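Local coordinates for nucleoside diphosphate kinase family protein (Babesia bovis, PDB 3JS9) that probably transfers the terminal phosphate of a nucleoside triphosphate to a nucleoside diphosphate, with magnesium as cofactor, at residues L38-A43 with M81-P86. Numbering follows the deposited sequence.
Sequences LKLIAA and MIWEGP. With SO4 (sulfate ion), chain E.
Leu40 lays its CD1 methyl over one face of the Trp83 indole, 3.7 Å from the centroid of the six-membered ring and 19° off its normal, a CH-pi contact on the face of the sheet that also carries Met81 and Ala43. With CG of Leu40 anti to the backbone N (chi1 -177°) and chi2 near 66°, CD1 comes to lie over the ring. At the ring's edge, near its plane, lies the carbonyl of Leu38, whose O is 3.2 Å from Trp83 CZ3. Another edge atom, Trp83 NE1, makes a weak hydrogen bond to SD of Met81, which may help to hold the ring's rotation. Phe33 of helix 26-36 stacks on this ring as well, so Trp83 ties the sheet to that helix. Behind this layer, strands 39-46 and 78-85 pair antiparallel. In the hydrogen-bonded pair Lys39 and Glu84, N of each bonds to O of the other, both at 2.8 Å, and a classic bulge follows, where Ile41 and Ala42 both face Ile82. Ile41 N bonds to Ile82 O at 3.0 Å, while Ile82 N bonds to Ala42 O at 2.8 Å. The bulge turns Ile41 toward the neighbouring strand, its CG1 packing 3.5 Å from Glu84 CB. On the face that bears Ala42 and Ile82, Lys39 and Glu84 lie side by side, yet NZ of Lys39 stays 4.1 Å from OE1 of Glu84, and a water bridges the two. Stronger partners lie outside: Arg11 forms a salt bridge with OE2 of Glu84, and the Trp147 carbonyl accepts from NZ of Lys39, which also binds a sulfate, most likely carried over from crystallisation. The contact thus joins two strands of the family's ferredoxin-like sheet, its Lys39 and Glu84 charges beyond salt-bridge distance but probably still attracting each other.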
ATOM      1  N   LEU A  38     -15.229   9.651   6.233  1.00 18.26           N
ATOM      2  CA  LEU A  38     -16.237  10.593   5.784  1.00 18.12           C
ATOM      3  C   LEU A  38     -17.095   9.841   4.791  1.00 17.95           C
ATOM      4  O   LEU A  38     -16.627   8.904   4.150  1.00 19.47           O
ATOM      5  CB  LEU A  38     -15.607  11.836   5.143  1.00 17.90           C
ATOM      6  CG  LEU A  38     -14.729  12.660   6.096  1.00 17.69           C
ATOM      7  CD1 LEU A  38     -14.191  13.916   5.362  1.00 17.46           C
ATOM      8  CD2 LEU A  38     -15.489  13.008   7.405  1.00 13.97           C
ATOM      9  N   LYS A  39     -18.351  10.228   4.682  1.00 17.21           N
ATOM     10  CA  LYS A  39     -19.282   9.545   3.806  1.00 16.60           C
ATOM     11  C   LYS A  39     -19.326  10.259   2.472  1.00 16.17           C
ATOM     12  O   LYS A  39     -19.500  11.482   2.427  1.00 15.60           O
ATOM     13  CB  LYS A  39     -20.681   9.458   4.461  1.00 16.26           C
ATOM     14  CG  LYS A  39     -21.724   9.004   3.482  1.00 17.24           C
ATOM     15  CD  LYS A  39     -22.931   8.402   4.097  1.00 18.73           C
ATOM     16  CE  LYS A  39     -23.967   9.468   4.406  1.00 20.36           C
ATOM     17  NZ  LYS A  39     -25.314   8.863   4.525  1.00 19.13           N
ATOM     18  N   LEU A  40     -19.160   9.509   1.380  1.00 16.36           N
ATOM     19  CA  LEU A  40     -19.204  10.133   0.062  1.00 16.31           C
ATOM     20  C   LEU A  40     -20.643  10.507  -0.273  1.00 16.88           C
ATOM     21  O   LEU A  40     -21.553   9.677  -0.132  1.00 16.74           O
ATOM     22  CB  LEU A  40     -18.647   9.210  -1.002  1.00 15.98           C
ATOM     23  CG  LEU A  40     -18.607   9.852  -2.391  1.00 16.47           C
ATOM     24  CD1 LEU A  40     -17.606  11.020  -2.405  1.00 15.55           C
ATOM     25  CD2 LEU A  40     -18.239   8.827  -3.484  1.00 16.59           C
ATOM     26  N   ILE A  41     -20.835  11.759  -0.700  1.00 17.25           N
ATOM     27  CA  ILE A  41     -22.135  12.296  -1.131  1.00 17.23           C
ATOM     28  C   ILE A  41     -22.266  12.486  -2.665  1.00 17.21           C
ATOM     29  O   ILE A  41     -23.344  12.280  -3.230  1.00 16.90           O
ATOM     30  CB  ILE A  41     -22.394  13.648  -0.428  1.00 18.32           C
ATOM     31  CG1 ILE A  41     -22.407  13.447   1.093  1.00 18.38           C
ATOM     32  CG2 ILE A  41     -23.692  14.293  -0.909  1.00 17.73           C
ATOM     33  CD1 ILE A  41     -23.431  12.385   1.551  1.00 18.52           C
ATOM     34  N   ALA A  42     -21.176  12.876  -3.331  1.00 16.76           N
ATOM     35  CA  ALA A  42     -21.209  13.228  -4.755  1.00 16.78           C
ATOM     36  C   ALA A  42     -19.813  13.166  -5.333  1.00 17.56           C
ATOM     37  O   ALA A  42     -18.822  13.487  -4.645  1.00 18.70           O
ATOM     38  CB  ALA A  42     -21.784  14.622  -4.973  1.00 16.24           C
ATOM     39  N   ALA A  43     -19.722  12.771  -6.590  1.00 17.30           N
ATOM     40  CA  ALA A  43     -18.438  12.723  -7.249  1.00 18.76           C
ATOM     41  C   ALA A  43     -18.705  12.744  -8.730  1.00 19.22           C
ATOM     42  O   ALA A  43     -19.728  12.191  -9.154  1.00 20.55           O
ATOM     43  CB  ALA A  43     -17.703  11.438  -6.869  1.00 19.09           C
ATOM     44  N   MET A  81     -15.678  16.087  -5.782  1.00 18.54           N
ATOM     45  CA  MET A  81     -16.273  15.266  -4.714  1.00 18.46           C
ATOM     46  C   MET A  81     -16.902  16.137  -3.659  1.00 18.19           C
ATOM     47  O   MET A  81     -16.463  17.273  -3.462  1.00 18.70           O
ATOM     48  CB  MET A  81     -15.217  14.391  -4.014  1.00 18.06           C
ATOM     49  CG  MET A  81     -14.591  13.330  -4.921  1.00 18.35           C
ATOM     50  SD  MET A  81     -13.076  12.740  -4.164  1.00 21.95           S
ATOM     51  CE  MET A  81     -11.841  13.970  -4.711  1.00 17.58           C
ATOM     52  N   ILE A  82     -17.932  15.612  -2.993  1.00 17.82           N
ATOM     53  CA  ILE A  82     -18.408  16.178  -1.724  1.00 17.56           C
ATOM     54  C   ILE A  82     -18.361  15.047  -0.702  1.00 17.12           C
ATOM     55  O   ILE A  82     -18.791  13.943  -0.995  1.00 17.44           O
ATOM     56  CB  ILE A  82     -19.853  16.688  -1.795  1.00 17.15           C
ATOM     57  CG1 ILE A  82     -19.952  17.896  -2.708  1.00 17.21           C
ATOM     58  CG2 ILE A  82     -20.422  17.001  -0.372  1.00 16.30           C
ATOM     59  CD1 ILE A  82     -21.429  18.396  -2.878  1.00 15.51           C
ATOM     60  N   TRP A  83     -17.841  15.348   0.482  1.00 16.92           N
ATOM     61  CA  TRP A  83     -17.705  14.400   1.569  1.00 16.73           C
ATOM     62  C   TRP A  83     -18.404  14.934   2.810  1.00 17.49           C
ATOM     63  O   TRP A  83     -18.341  16.129   3.095  1.00 17.06           O
ATOM     64  CB  TRP A  83     -16.226  14.157   1.865  1.00 16.28           C
ATOM     65  CG  TRP A  83     -15.537  13.371   0.817  1.00 14.45           C
ATOM     66  CD1 TRP A  83     -14.881  13.859  -0.286  1.00 13.58           C
ATOM     67  CD2 TRP A  83     -15.445  11.947   0.745  1.00 12.29           C
ATOM     68  NE1 TRP A  83     -14.379  12.820  -1.028  1.00 11.99           N
ATOM     69  CE2 TRP A  83     -14.726  11.634  -0.428  1.00 10.89           C
ATOM     70  CE3 TRP A  83     -15.913  10.901   1.554  1.00 10.67           C
ATOM     71  CZ2 TRP A  83     -14.445  10.318  -0.806  1.00  9.48           C
ATOM     72  CZ3 TRP A  83     -15.636   9.588   1.174  1.00 11.86           C
ATOM     73  CH2 TRP A  83     -14.900   9.309   0.004  1.00  8.32           C
ATOM     74  N   GLU A  84     -19.015  14.024   3.573  1.00 18.51           N
ATOM     75  CA  GLU A  84     -19.856  14.383   4.691  1.00 19.58           C
ATOM     76  C   GLU A  84     -19.342  13.809   6.001  1.00 19.69           C
ATOM     77  O   GLU A  84     -18.855  12.677   6.030  1.00 20.56           O
ATOM     78  CB  GLU A  84     -21.288  13.894   4.424  1.00 19.98           C
ATOM     79  CG  GLU A  84     -22.265  14.101   5.562  1.00 22.78           C
ATOM     80  CD  GLU A  84     -23.675  13.738   5.179  1.00 29.43           C
ATOM     81  OE1 GLU A  84     -24.151  12.648   5.571  1.00 30.57           O
ATOM     82  OE2 GLU A  84     -24.318  14.554   4.478  1.00 33.78           O
ATOM     83  N   GLY A  85     -19.471  14.570   7.090  1.00 19.22           N
ATOM     84  CA  GLY A  85     -19.176  14.039   8.427  1.00 19.21           C
ATOM     85  C   GLY A  85     -19.030  15.140   9.470  1.00 19.44           C
ATOM     86  O   GLY A  85     -19.006  16.314   9.120  1.00 19.81           O
ATOM     87  N   PRO A  86     -18.980  14.782  10.765  1.00 19.73           N
ATOM     88  CA  PRO A  86     -18.652  15.798  11.767  1.00 20.11           C
ATOM     89  C   PRO A  86     -17.300  16.436  11.423  1.00 20.82           C
ATOM     90  O   PRO A  86     -16.308  15.725  11.221  1.00 20.47           O
ATOM     91  CB  PRO A  86     -18.514  14.988  13.058  1.00 20.14           C
ATOM     92  CG  PRO A  86     -19.337  13.771  12.843  1.00 19.68           C
ATOM     93  CD  PRO A  86     -19.295  13.476  11.375  1.00 19.21           C
TER
HETATM   94  S   SO4 E 150     -24.003   7.161   7.627  1.00 58.26           S
HETATM   95  O1  SO4 E 150     -23.919   6.468   6.346  1.00 60.57           O
HETATM   96  O2  SO4 E 150     -24.970   6.438   8.460  1.00 59.06           O
HETATM   97  O3  SO4 E 150     -24.522   8.502   7.378  1.00 58.39           O
HETATM   98  O4  SO4 E 150     -22.655   7.200   8.208  1.00 53.89           O
HETATM   99  O   HOH W   1     -26.431  11.837   4.473  1.00 25.89           O